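Local coordinates for protein branched-chain amino acid aminotransferase (Thermoproteus uzoniensis, PDB 5CE8) that uses pyridoxal 5'-phosphate to transfer amino groups, probably from leucine, isoleucine and valine to 2-oxoglutarate, in branched-chain amino acid metabolism, at residues Y56-R61 against R289-G294; S86-E91 against V126-I131; E91-N96 against L102-V107; I131-Y136 against G259-I264; E226-I231 against Q282-T287. All coordinates share one frame; numbering follows the deposited sequence.

Contact 1: Y56-R61 against R289-G294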
# COMPACT_ATOMS: atom_id res chain seq x y z
N TYR A 56 -38.42 25.71 5.02
CA TYR A 56 -37.99 24.59 5.94
C TYR A 56 -36.50 24.29 5.77
O TYR A 56 -35.99 24.01 4.66
CB TYR A 56 -38.84 23.32 5.76
CG TYR A 56 -40.31 23.60 6.16
CD1 TYR A 56 -40.66 23.67 7.47
CD2 TYR A 56 -41.28 23.86 5.20
CE1 TYR A 56 -41.96 23.95 7.87
CE2 TYR A 56 -42.60 24.15 5.57
CZ TYR A 56 -42.92 24.24 6.93
OH TYR A 56 -44.19 24.54 7.35
N VAL A 57 -35.79 24.37 6.89
CA VAL A 57 -34.38 24.01 6.91
C VAL A 57 -34.29 22.48 7.12
O VAL A 57 -34.98 21.94 7.98
CB VAL A 57 -33.62 24.67 8.04
CG1 VAL A 57 -32.13 24.49 7.78
CG2 VAL A 57 -33.90 26.17 8.27
N PHE A 58 -33.55 21.81 6.26
CA PHE A 58 -33.60 20.35 6.20
C PHE A 58 -32.53 19.83 7.05
O PHE A 58 -31.33 20.17 6.81
CB PHE A 58 -33.43 19.81 4.83
CG PHE A 58 -33.63 18.32 4.78
CD1 PHE A 58 -34.91 17.74 5.06
CD2 PHE A 58 -32.58 17.49 4.50
CE1 PHE A 58 -35.06 16.37 5.11
CE2 PHE A 58 -32.75 16.14 4.43
CZ PHE A 58 -34.00 15.55 4.70
N ARG A 59 -32.92 19.02 8.03
CA ARG A 59 -32.09 18.34 9.07
C ARG A 59 -31.06 19.22 9.75
O ARG A 59 -29.84 18.89 9.89
CB ARG A 59 -31.52 17.01 8.62
CG ARG A 59 -32.59 16.09 8.10
CD ARG A 59 -32.02 14.74 7.57
NE ARG A 59 -31.45 13.98 8.66
CZ ARG A 59 -31.26 12.66 8.66
NH1 ARG A 59 -31.54 11.89 7.62
NH2 ARG A 59 -30.87 12.07 9.74
N LEU A 60 -31.58 20.35 10.24
CA LEU A 60 -30.67 21.36 10.85
C LEU A 60 -29.83 20.88 11.97
O LEU A 60 -28.60 21.02 11.96
CB LEU A 60 -31.51 22.51 11.33
CG LEU A 60 -30.87 23.75 11.94
CD1 LEU A 60 -29.70 24.21 11.07
CD2 LEU A 60 -31.96 24.81 12.19
N ARG A 61 -30.50 20.30 12.95
CA ARG A 61 -29.82 19.76 14.12
C ARG A 61 -28.88 18.64 13.79
O ARG A 61 -27.85 18.50 14.42
CB ARG A 61 -30.85 19.31 15.18
CG ARG A 61 -30.30 18.92 16.56
CD ARG A 61 -29.71 20.12 17.32
NE ARG A 61 -30.74 21.15 17.57
CZ ARG A 61 -31.41 21.31 18.72
NH1 ARG A 61 -31.17 20.53 19.78
NH2 ARG A 61 -32.33 22.27 18.81
N ARG A 289 -37.51 14.78 -2.84
CA ARG A 289 -38.16 16.08 -3.17
C ARG A 289 -39.43 16.33 -2.32
O ARG A 289 -39.63 17.43 -1.80
CB ARG A 289 -38.43 16.26 -4.69
N ARG A 290 -40.24 15.30 -2.16
CA ARG A 290 -41.46 15.34 -1.39
C ARG A 290 -41.12 15.45 0.07
O ARG A 290 -41.83 16.10 0.82
CB ARG A 290 -42.33 14.10 -1.64
CG ARG A 290 -42.94 13.94 -3.03
CD ARG A 290 -43.74 12.66 -3.22
NE ARG A 290 -44.64 12.52 -2.07
CZ ARG A 290 -45.82 13.15 -1.91
NH1 ARG A 290 -46.31 13.98 -2.83
NH2 ARG A 290 -46.54 12.92 -0.82
N ILE A 291 -40.05 14.81 0.50
CA ILE A 291 -39.65 14.96 1.91
C ILE A 291 -39.25 16.40 2.24
O ILE A 291 -39.68 16.97 3.26
CB ILE A 291 -38.55 13.99 2.28
CG1 ILE A 291 -39.12 12.56 2.36
CG2 ILE A 291 -37.73 14.46 3.49
CD1 ILE A 291 -38.04 11.46 2.29
N VAL A 292 -38.39 16.96 1.42
CA VAL A 292 -37.86 18.28 1.75
C VAL A 292 -38.96 19.43 1.60
O VAL A 292 -38.85 20.53 2.20
CB VAL A 292 -36.56 18.55 0.96
CG1 VAL A 292 -35.51 17.44 1.31
CG2 VAL A 292 -36.78 18.70 -0.51
N LEU A 293 -40.00 19.17 0.80
CA LEU A 293 -41.11 20.11 0.68
C LEU A 293 -42.20 19.97 1.74
O LEU A 293 -43.15 20.72 1.72
CB LEU A 293 -41.73 20.04 -0.70
CG LEU A 293 -40.71 20.37 -1.78
CD1 LEU A 293 -41.37 20.06 -3.13
CD2 LEU A 293 -40.20 21.84 -1.73
N GLY A 294 -42.03 19.06 2.69
CA GLY A 294 -43.02 18.81 3.73
C GLY A 294 -44.22 17.94 3.33
O GLY A 294 -45.21 17.92 4.06
O HOH W 1 -36.54 21.26 4.04
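Val292 lays its CG1 methyl over one face of the Phe58 ring, 3.9 Å from the ring centroid and only 12° off the normal, a CH-pi contact. Ile291 comes obliquely to the same ring, its CG2 3.7 Å from Phe58 CE1. The opposite face is covered by Arg59 CG, so the phenyl is sandwiched between a helix methyl and the chain of its own neighbour. Phe58 reaches the helix because its CG lies anti to the backbone N (chi1 -175°). No direct hydrogen bond joins the segments; one water instead donates to Tyr56 O at 2.9 Å and to Val292 O at 3.0 Å. In this class IV, fold-type IV aminotransferase the contact docks helix 279-292 on strand 55-58 of the antiparallel sheet of the N-terminal part. The helix ends here in a Schellman motif, with Gly294 at positive phi and its N bonded back to Ile291 O. Further out, the Arg59 guanidinium forms salt bridges with Asp62 and Glu226 and a cation-pi contact with Trp302. The side chain of Phe58 lies about 5 Å from that of the cofactor-binding Ile223.

Contact 2: S86-E91 against V126-I131; sequences SKAVVE and VAIAAI
Ile128 meets Ala88 and Val89 through methyl groups alone, so no flat group of either segment takes part; Trp16 of strand 14-17 touches both Ala88 and Ile128. Two branches of Ile128 touch the helix. Its CD1 lies 3.9 Å from Ala88 CB, and its CG2 lies 4.1 Å from Val89 CG2, with the Val89 and Ile128 side chains roughly perpendicular. The split follows from the torsions of Ile128: CG1 stands beside the backbone N (chi1 -65°) and, with the second torsion extended (chi2 156°), carries CD1 to the alanine, while CG2, on the far side of CB from that N, is left for the valine. The CA atoms of Val89 and Ile128 are 6.8 Å apart, the closest pair of the two segments. All three residues are buried, and the contact is wholly apolar. Helix 82-95 thus lies on one face of the antiparallel sheet of the N-terminal part, over strand 125-132, while Ala127, Ala129 and Ile131 pack on Val31, Leu32 and Ile115 of the second subunit. Helix 60-74 flanks Val89 through Leu60 and Met64, and strand 102-109 adds Ile104 and Pro106 beside Ile128.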
# COMPACT_ATOMS: atom_id res chain seq x y z
N SER A 86 -28.18 25.93 15.73
CA SER A 86 -29.48 25.76 15.06
C SER A 86 -30.35 27.04 15.10
O SER A 86 -30.90 27.56 14.03
CB SER A 86 -30.22 24.48 15.60
OG SER A 86 -29.47 23.24 15.34
N LYS A 87 -30.49 27.60 16.32
CA LYS A 87 -31.23 28.91 16.46
C LYS A 87 -30.62 30.07 15.70
O LYS A 87 -31.37 30.87 15.08
CB LYS A 87 -31.42 29.30 17.93
N ALA A 88 -29.28 30.12 15.70
CA ALA A 88 -28.52 31.12 14.97
C ALA A 88 -28.78 31.04 13.50
O ALA A 88 -28.91 32.06 12.85
CB ALA A 88 -27.02 30.99 15.21
N VAL A 89 -28.87 29.85 12.94
CA VAL A 89 -29.34 29.76 11.56
C VAL A 89 -30.69 30.39 11.29
O VAL A 89 -30.88 31.12 10.30
CB VAL A 89 -29.47 28.30 11.07
CG1 VAL A 89 -30.21 28.24 9.78
CG2 VAL A 89 -28.10 27.64 10.89
N VAL A 90 -31.67 29.98 12.09
CA VAL A 90 -33.03 30.44 11.96
C VAL A 90 -33.14 31.98 12.02
O VAL A 90 -33.88 32.57 11.19
CB VAL A 90 -33.97 29.70 12.97
CG1 VAL A 90 -35.22 30.47 13.29
CG2 VAL A 90 -34.28 28.34 12.43
N GLU A 91 -32.34 32.62 12.87
CA GLU A 91 -32.26 34.08 12.94
C GLU A 91 -31.58 34.67 11.78
O GLU A 91 -31.99 35.72 11.35
CB GLU A 91 -31.53 34.53 14.18
CG GLU A 91 -32.29 34.22 15.47
CD GLU A 91 -31.35 33.96 16.64
OE1 GLU A 91 -30.15 34.27 16.49
OE2 GLU A 91 -31.76 33.42 17.71
N VAL A 126 -17.54 30.98 14.94
CA VAL A 126 -18.46 30.41 14.00
C VAL A 126 -19.12 31.53 13.19
O VAL A 126 -19.55 32.52 13.71
CB VAL A 126 -19.48 29.48 14.59
CG1 VAL A 126 -20.43 28.97 13.48
CG2 VAL A 126 -18.80 28.30 15.28
N ALA A 127 -19.08 31.42 11.88
CA ALA A 127 -19.87 32.32 11.00
C ALA A 127 -20.83 31.47 10.23
O ALA A 127 -20.50 30.27 9.83
CB ALA A 127 -18.96 33.08 10.06
N ILE A 128 -22.00 32.03 10.00
CA ILE A 128 -23.10 31.35 9.32
C ILE A 128 -23.74 32.30 8.37
O ILE A 128 -24.33 33.34 8.75
CB ILE A 128 -24.23 30.87 10.19
CG1 ILE A 128 -23.80 29.80 11.14
CG2 ILE A 128 -25.41 30.36 9.34
CD1 ILE A 128 -24.68 29.71 12.37
N ALA A 129 -23.62 31.91 7.13
CA ALA A 129 -24.18 32.61 5.98
C ALA A 129 -25.23 31.77 5.32
O ALA A 129 -25.06 30.51 5.19
CB ALA A 129 -23.10 32.89 4.99
N ALA A 130 -26.26 32.48 4.86
CA ALA A 130 -27.42 31.95 4.14
C ALA A 130 -27.52 32.63 2.78
O ALA A 130 -27.65 33.84 2.74
CB ALA A 130 -28.67 32.21 4.94
N ILE A 131 -27.45 31.86 1.69
CA ILE A 131 -27.39 32.40 0.40
C ILE A 131 -28.42 31.78 -0.57
O ILE A 131 -28.64 30.55 -0.57
CB ILE A 131 -25.89 32.33 -0.11
CG1 ILE A 131 -25.69 31.39 -1.29
CG2 ILE A 131 -24.92 32.00 1.04
CD1 ILE A 131 -24.29 31.47 -1.90

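Contact 3: E91-N96 against L102-V107; sequences ETVRAN and LYIRPV
Val93, in the last turns of helix 82-95, faces Ile104 of strand 102-109 across a CA-CA distance of 8.9 Å. The two elements follow each other in sequence, a helix-loop-strand unit of the N-terminal part, in which the chain leaves the helix, turns, and enters the antiparallel sheet beneath it. Val93 carries the helix side of the contact. Both of its methyls rest on one methyl of Leu102: CG1 is 3.8 Å and CG2 3.9 Å from Leu102 CD1, the two side chains meeting at a slant. With CG1 anti to the backbone N (chi1 -179°) and CG2 beside it, the valine fork is turned so that both methyls face Leu102. Val93 CG2 also approaches Ile104 CD1, more loosely, at 4.4 Å. Leu55 of strand 55-58, Phe98 and Val306 add further apolar contacts around the valine. The other face of the strand is polar in part and turned to the second subunit: Arg105 NH1 is hydrogen-bonded to Asn37 OD1 and Tyr38 OH of that subunit. Arg105 NH2 donates to Tyr103 OH of its own chain at 2.8 Å, with an N-H...O angle of 157° and the hydroxyl oxygen close to the guanidinium plane.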
# COMPACT_ATOMS: atom_id res chain seq x y z
N GLU A 91 -32.34 32.62 12.87
CA GLU A 91 -32.26 34.08 12.94
C GLU A 91 -31.58 34.67 11.78
O GLU A 91 -31.99 35.72 11.35
CB GLU A 91 -31.53 34.53 14.18
CG GLU A 91 -32.29 34.22 15.47
CD GLU A 91 -31.35 33.96 16.64
OE1 GLU A 91 -30.15 34.27 16.49
OE2 GLU A 91 -31.76 33.42 17.71
N THR A 92 -30.55 34.03 11.23
CA THR A 92 -29.90 34.59 10.02
C THR A 92 -30.83 34.60 8.81
O THR A 92 -30.87 35.59 8.02
CB THR A 92 -28.62 33.80 9.66
OG1 THR A 92 -27.85 33.70 10.83
CG2 THR A 92 -27.80 34.45 8.54
N VAL A 93 -31.55 33.49 8.64
CA VAL A 93 -32.52 33.46 7.59
C VAL A 93 -33.56 34.58 7.81
O VAL A 93 -33.85 35.38 6.86
CB VAL A 93 -33.13 32.04 7.44
CG1 VAL A 93 -34.11 32.02 6.32
CG2 VAL A 93 -32.03 30.96 7.20
N ARG A 94 -34.10 34.65 9.02
CA ARG A 94 -35.14 35.64 9.34
C ARG A 94 -34.67 37.08 9.14
O ARG A 94 -35.35 37.89 8.49
CB ARG A 94 -35.59 35.47 10.77
CG ARG A 94 -36.62 34.43 10.97
CD ARG A 94 -37.22 34.63 12.32
NE ARG A 94 -38.07 33.52 12.60
CZ ARG A 94 -38.11 32.81 13.73
NH1 ARG A 94 -37.32 33.10 14.80
NH2 ARG A 94 -38.97 31.80 13.78
N ALA A 95 -33.47 37.38 9.65
CA ALA A 95 -32.83 38.67 9.44
C ALA A 95 -32.84 39.09 8.01
O ALA A 95 -33.09 40.26 7.71
CB ALA A 95 -31.41 38.69 9.97
N ASN A 96 -32.56 38.17 7.10
CA ASN A 96 -32.52 38.50 5.68
C ASN A 96 -33.87 38.53 4.90
O ASN A 96 -33.89 38.80 3.72
CB ASN A 96 -31.58 37.51 5.06
CG ASN A 96 -30.15 37.77 5.48
OD1 ASN A 96 -29.54 38.72 4.97
ND2 ASN A 96 -29.61 36.96 6.42
N LEU A 102 -32.30 28.16 -0.28
CA LEU A 102 -31.01 28.61 0.22
C LEU A 102 -30.06 27.44 0.44
O LEU A 102 -30.53 26.34 0.69
CB LEU A 102 -31.17 29.25 1.58
CG LEU A 102 -32.12 30.43 1.79
CD1 LEU A 102 -32.12 30.82 3.29
CD2 LEU A 102 -31.77 31.57 0.82
N TYR A 103 -28.77 27.73 0.32
CA TYR A 103 -27.68 26.97 0.89
C TYR A 103 -27.12 27.81 2.02
O TYR A 103 -26.78 28.97 1.88
CB TYR A 103 -26.65 26.74 -0.18
CG TYR A 103 -25.53 25.85 0.24
CD1 TYR A 103 -24.39 26.38 0.83
CD2 TYR A 103 -25.59 24.48 0.02
CE1 TYR A 103 -23.34 25.57 1.20
CE2 TYR A 103 -24.53 23.65 0.40
CZ TYR A 103 -23.40 24.21 0.94
OH TYR A 103 -22.37 23.41 1.40
N ILE A 104 -27.05 27.21 3.18
CA ILE A 104 -26.52 27.79 4.39
C ILE A 104 -25.09 27.17 4.73
O ILE A 104 -24.91 25.93 4.80
CB ILE A 104 -27.51 27.49 5.52
CG1 ILE A 104 -28.91 28.16 5.24
CG2 ILE A 104 -26.99 27.99 6.85
CD1 ILE A 104 -30.04 27.31 5.82
N ARG A 105 -24.11 28.03 4.86
CA ARG A 105 -22.76 27.61 5.21
C ARG A 105 -22.26 28.03 6.62
O ARG A 105 -21.89 29.25 6.82
CB ARG A 105 -21.83 28.28 4.25
CG ARG A 105 -20.35 28.02 4.55
CD ARG A 105 -19.87 26.57 4.64
NE ARG A 105 -20.15 25.67 3.53
CZ ARG A 105 -19.42 25.52 2.43
NH1 ARG A 105 -18.33 26.25 2.14
NH2 ARG A 105 -19.82 24.64 1.55
N PRO A 106 -22.29 27.09 7.58
CA PRO A 106 -21.63 27.31 8.87
C PRO A 106 -20.17 27.00 8.68
O PRO A 106 -19.84 25.92 8.12
CB PRO A 106 -22.27 26.30 9.81
CG PRO A 106 -23.40 25.81 9.16
CD PRO A 106 -23.30 26.06 7.67
N VAL A 107 -19.30 27.91 9.11
CA VAL A 107 -17.93 27.73 9.07
C VAL A 107 -17.32 28.06 10.43
O VAL A 107 -17.57 29.12 10.97
CB VAL A 107 -17.23 28.45 7.93
CG1 VAL A 107 -17.50 29.91 7.89
CG2 VAL A 107 -15.75 28.16 7.95

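Contact 4: I131-Y136 against G259-I264; sequences IPFGKY and GTAAEI. With PLP (pyridoxal-5'-phosphate), chain D.
Ala261 is the meeting point of two aromatic side chains: its CB approaches both Phe133 and Tyr136, obliquely in each case, and the two rings are inclined to each other by about 35°. Tyr136 makes the larger contact, mostly with the root of its side chain. Its CB lies 3.3 Å from Ala261 O and 3.8 Å from Ala261 CB, and the ring follows with CG 3.9 Å from the same methyl. With CG of Tyr136 anti to the backbone N (chi1 -168°), the ring runs on past the alanine and its hydroxyl end leads away from the loop 259-264. Phe133 reaches the Ala261 CB methyl with CE2 alone, at 4.0 Å. The side-chain contacts are apolar, though the atom nearest Tyr136 CB is a carbonyl oxygen; the contact is partly buried, and no hydrogen bond crosses it. Beyond the alanine, the Phe133 ring meets that of Tyr103 with the planes at about 50°, and the Tyr136 side chain packs on Leu117 of the second subunit. The segment 131-136 leaves strand 125-132 and heads from the sheet of the N-terminal part toward the C-terminal part, so the alanine joins this connection to the loop after strand 254-259. Next to Ala261 in the chain, Thr260 grips O1P of the pyridoxal phosphate twice, with its backbone N at 2.9 Å and its OG1 at 2.7 Å. Arg66, Tyr167, Ile223 and Thr224 also bond the cofactor. Backbone and hydroxyl donors of one turn converging on a phosphate oxygen are characteristic of a phosphate-binding cup, here that of a fold-type IV aminotransferase.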
# COMPACT_ATOMS: atom_id res chain seq x y z
N ILE A 131 -27.45 31.86 1.69
CA ILE A 131 -27.39 32.40 0.40
C ILE A 131 -28.42 31.78 -0.57
O ILE A 131 -28.64 30.55 -0.57
CB ILE A 131 -25.89 32.33 -0.11
CG1 ILE A 131 -25.69 31.39 -1.29
CG2 ILE A 131 -24.92 32.00 1.04
CD1 ILE A 131 -24.29 31.47 -1.90
N PRO A 132 -29.00 32.60 -1.46
CA PRO A 132 -29.86 32.03 -2.45
C PRO A 132 -29.12 31.03 -3.26
O PRO A 132 -27.92 31.23 -3.50
CB PRO A 132 -30.24 33.21 -3.32
CG PRO A 132 -30.23 34.32 -2.36
CD PRO A 132 -29.04 34.07 -1.50
N PHE A 133 -29.78 29.93 -3.65
CA PHE A 133 -29.07 28.80 -4.34
C PHE A 133 -30.06 27.90 -5.03
O PHE A 133 -31.00 27.42 -4.39
CB PHE A 133 -28.25 27.97 -3.31
CG PHE A 133 -27.12 27.12 -3.91
CD1 PHE A 133 -25.98 27.71 -4.45
CD2 PHE A 133 -27.16 25.70 -3.85
CE1 PHE A 133 -24.91 26.94 -4.92
CE2 PHE A 133 -26.10 24.94 -4.32
CZ PHE A 133 -24.98 25.54 -4.86
N GLY A 134 -29.89 27.76 -6.35
CA GLY A 134 -30.58 26.75 -7.15
C GLY A 134 -29.87 25.38 -7.15
O GLY A 134 -29.44 24.82 -6.08
N LYS A 135 -29.72 24.82 -8.34
CA LYS A 135 -29.09 23.47 -8.50
C LYS A 135 -27.52 23.47 -8.62
O LYS A 135 -26.95 24.45 -9.17
CB LYS A 135 -29.82 22.72 -9.65
CG LYS A 135 -31.29 22.38 -9.32
N TYR A 136 -26.84 22.43 -8.08
CA TYR A 136 -25.34 22.21 -8.17
C TYR A 136 -24.88 21.34 -9.37
O TYR A 136 -23.77 21.51 -9.90
CB TYR A 136 -24.78 21.54 -6.88
CG TYR A 136 -23.25 21.52 -6.73
CD1 TYR A 136 -22.51 22.69 -6.91
CD2 TYR A 136 -22.55 20.36 -6.35
CE1 TYR A 136 -21.13 22.74 -6.74
CE2 TYR A 136 -21.13 20.38 -6.20
CZ TYR A 136 -20.43 21.58 -6.37
OH TYR A 136 -19.06 21.68 -6.22
N GLY A 259 -25.94 14.58 -2.04
CA GLY A 259 -25.32 15.58 -1.24
C GLY A 259 -26.29 16.71 -1.06
O GLY A 259 -27.29 16.82 -1.81
N THR A 260 -26.00 17.55 -0.05
CA THR A 260 -26.87 18.59 0.30
C THR A 260 -27.03 19.42 -0.96
O THR A 260 -28.19 19.64 -1.35
CB THR A 260 -26.43 19.39 1.53
OG1 THR A 260 -26.65 18.60 2.71
CG2 THR A 260 -27.26 20.73 1.70
N ALA A 261 -25.92 19.86 -1.60
CA ALA A 261 -25.98 20.73 -2.78
C ALA A 261 -26.42 19.93 -3.98
O ALA A 261 -27.16 20.42 -4.83
CB ALA A 261 -24.63 21.41 -3.06
N ALA A 262 -25.92 18.71 -4.06
CA ALA A 262 -26.25 17.83 -5.19
C ALA A 262 -27.69 17.30 -5.23
O ALA A 262 -28.17 16.90 -6.34
CB ALA A 262 -25.26 16.63 -5.18
N GLU A 263 -28.34 17.20 -4.05
CA GLU A 263 -29.64 16.48 -3.91
C GLU A 263 -29.41 15.03 -4.41
O GLU A 263 -28.53 14.33 -3.85
CB GLU A 263 -30.74 17.28 -4.59
CG GLU A 263 -30.76 18.75 -4.08
CD GLU A 263 -31.88 19.64 -4.63
OE1 GLU A 263 -32.51 20.44 -3.89
OE2 GLU A 263 -32.10 19.56 -5.84
N ILE A 264 -30.19 14.57 -5.36
CA ILE A 264 -30.07 13.20 -5.94
C ILE A 264 -29.84 13.44 -7.40
O ILE A 264 -30.76 13.86 -8.09
CB ILE A 264 -31.39 12.36 -5.77
CG1 ILE A 264 -32.00 12.52 -4.34
CG2 ILE A 264 -31.16 10.87 -6.09
CD1 ILE A 264 -31.11 12.07 -3.20
N1 PLP D . -18.87 13.90 0.53
C2 PLP D . -17.99 14.77 1.01
C2A PLP D . -16.52 14.59 0.75
C3 PLP D . -18.42 15.97 1.71
O3 PLP D . -17.48 16.91 2.12
C4 PLP D . -19.88 16.16 1.93
C4A PLP D . -20.45 17.36 2.67
C5 PLP D . -20.76 15.10 1.38
C6 PLP D . -20.16 14.01 0.69
C5A PLP D . -22.26 15.12 1.42
O4P PLP D . -22.75 15.25 2.71
P PLP D . -24.20 15.82 2.92
O1P PLP D . -24.31 17.25 2.28
O2P PLP D . -25.13 14.79 2.46
O3P PLP D . -24.39 16.08 4.39

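Contact 5: E226-I231 against Q282-T287; sequences ETVISI and QKIAET
Val228 and Ile231 of helix 223-235 pack against Ile284 and Thr287 of helix 279-292, a helix-helix crossing in the C-terminal part. The short axes run steeply across each other, with 107° between their N-to-C directions and a closest approach of 10.6 Å. On each helix the touching residues lie three apart, so that one side of each turn faces the other. Val228 CG2 lies 3.8 Å from Ile284 CG2, the two side chains nearly square to one another. Ile231 CG2 reaches both partners, 4.2 Å from Ile284 CG1 and 4.0 Å from Thr287 CG2, while Ile231 CG1 also lies 4.1 Å from Thr287 CG2; the Ile231 and Thr287 side chains run alongside one another, pointing opposite ways. Both isoleucines keep CG1 beside the backbone N and CG2 trans to N across the CA-CB bond, and in Ile284 it is CG2 that makes the shorter contact. Around them, Phe256 and Val258 of strand 254-259 touch Ile284 and Val228 respectively, and helix 223-235 begins at the cofactor-binding residues Ile223 and Thr224. The threonine divides its two branches. CG2 of Thr287 goes to Ile231, while OG1, beside the backbone N (chi1 -50°), turns back along its own helix and donates to Lys283 O at 2.8 Å. It approaches from above the carbonyl plane, and that oxygen also accepts from Thr287 N.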
# COMPACT_ATOMS: atom_id res chain seq x y z
N GLU A 226 -27.56 9.36 4.50
CA GLU A 226 -28.32 8.79 5.54
C GLU A 226 -29.81 8.87 5.18
O GLU A 226 -30.56 7.86 5.29
CB GLU A 226 -28.05 9.50 6.86
CG GLU A 226 -28.59 8.78 8.09
CD GLU A 226 -28.39 9.57 9.37
OE1 GLU A 226 -27.21 9.97 9.69
OE2 GLU A 226 -29.38 9.78 10.07
N THR A 227 -30.26 10.01 4.70
CA THR A 227 -31.67 10.08 4.21
C THR A 227 -32.02 9.00 3.17
O THR A 227 -33.10 8.35 3.26
CB THR A 227 -31.95 11.53 3.72
OG1 THR A 227 -31.61 12.41 4.81
CG2 THR A 227 -33.29 11.72 3.32
N VAL A 228 -31.17 8.90 2.15
CA VAL A 228 -31.34 7.90 1.10
C VAL A 228 -31.46 6.49 1.73
O VAL A 228 -32.32 5.65 1.29
CB VAL A 228 -30.23 7.98 0.07
CG1 VAL A 228 -30.14 6.74 -0.83
CG2 VAL A 228 -30.44 9.24 -0.84
N ILE A 229 -30.66 6.24 2.77
CA ILE A 229 -30.69 4.90 3.37
C ILE A 229 -32.10 4.75 4.04
O ILE A 229 -32.73 3.76 3.83
CB ILE A 229 -29.44 4.64 4.28
CG1 ILE A 229 -28.23 4.41 3.44
CG2 ILE A 229 -29.70 3.51 5.23
CD1 ILE A 229 -26.91 4.63 4.15
N SER A 230 -32.62 5.74 4.77
CA SER A 230 -34.01 5.69 5.33
C SER A 230 -35.05 5.53 4.26
O SER A 230 -36.03 4.76 4.38
CB SER A 230 -34.25 6.99 6.05
OG SER A 230 -33.33 7.03 7.16
N ILE A 231 -34.89 6.27 3.17
CA ILE A 231 -35.89 6.19 2.08
C ILE A 231 -35.83 4.77 1.53
O ILE A 231 -36.90 4.16 1.32
CB ILE A 231 -35.56 7.19 0.95
CG1 ILE A 231 -35.98 8.63 1.38
CG2 ILE A 231 -36.22 6.83 -0.34
CD1 ILE A 231 -35.27 9.65 0.54
N GLN A 282 -34.66 7.65 -10.02
CA GLN A 282 -35.84 8.52 -10.14
C GLN A 282 -36.76 8.44 -8.92
O GLN A 282 -37.18 9.51 -8.37
CB GLN A 282 -36.60 8.39 -11.48
N LYS A 283 -37.04 7.24 -8.43
CA LYS A 283 -37.99 7.09 -7.35
C LYS A 283 -37.34 7.70 -6.12
O LYS A 283 -38.01 8.47 -5.41
CB LYS A 283 -38.48 5.63 -7.14
CG LYS A 283 -39.28 5.39 -5.88
CD LYS A 283 -40.64 6.09 -6.07
CE LYS A 283 -41.72 5.85 -4.99
NZ LYS A 283 -42.36 4.55 -5.19
N ILE A 284 -36.06 7.45 -5.87
CA ILE A 284 -35.37 8.12 -4.70
C ILE A 284 -35.37 9.69 -4.85
O ILE A 284 -35.73 10.43 -3.91
CB ILE A 284 -33.94 7.54 -4.39
CG1 ILE A 284 -34.07 6.11 -3.84
CG2 ILE A 284 -33.28 8.31 -3.22
CD1 ILE A 284 -32.78 5.34 -3.93
N ALA A 285 -35.09 10.19 -6.06
CA ALA A 285 -35.09 11.63 -6.30
C ALA A 285 -36.49 12.22 -5.96
O ALA A 285 -36.60 13.18 -5.15
CB ALA A 285 -34.75 11.91 -7.74
N GLU A 286 -37.53 11.64 -6.57
CA GLU A 286 -38.97 12.08 -6.34
C GLU A 286 -39.34 12.05 -4.86
O GLU A 286 -39.96 13.00 -4.37
CB GLU A 286 -39.96 11.25 -7.15
CG GLU A 286 -39.89 11.40 -8.67
CD GLU A 286 -40.35 10.16 -9.45
OE1 GLU A 286 -40.74 9.13 -8.84
OE2 GLU A 286 -40.26 10.16 -10.70
N THR A 287 -38.91 11.02 -4.11
CA THR A 287 -39.25 10.86 -2.65
C THR A 287 -38.51 11.87 -1.83
O THR A 287 -39.15 12.67 -1.05
CB THR A 287 -38.93 9.44 -2.17
OG1 THR A 287 -39.51 8.48 -3.09
CG2 THR A 287 -39.39 9.18 -0.82

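How the contacts relate
Contacts 1, 2, 3 and 5 are buried, while contact 4 is partly buried and lies nearest the centre of the chain. Contacts 2 and 3 form one unit: both use helix 82-95, and their neighbouring strands are bonded backbone to backbone, with the second subunit on the sheet's other face. Contacts 1 and 5 share helix 279-292 and join through Ile291 on Ile231 and the salt bridge of Arg59 to Glu226. Contact 4 touches contact 5 through Ile264 and contact 3 through Tyr103. Aliphatic methyls dominate contacts 2, 3 and 5; aromatic rings enter in 1 and 4, and 4 alone contains a residue hydrogen-bonded to the cofactor, Thr260.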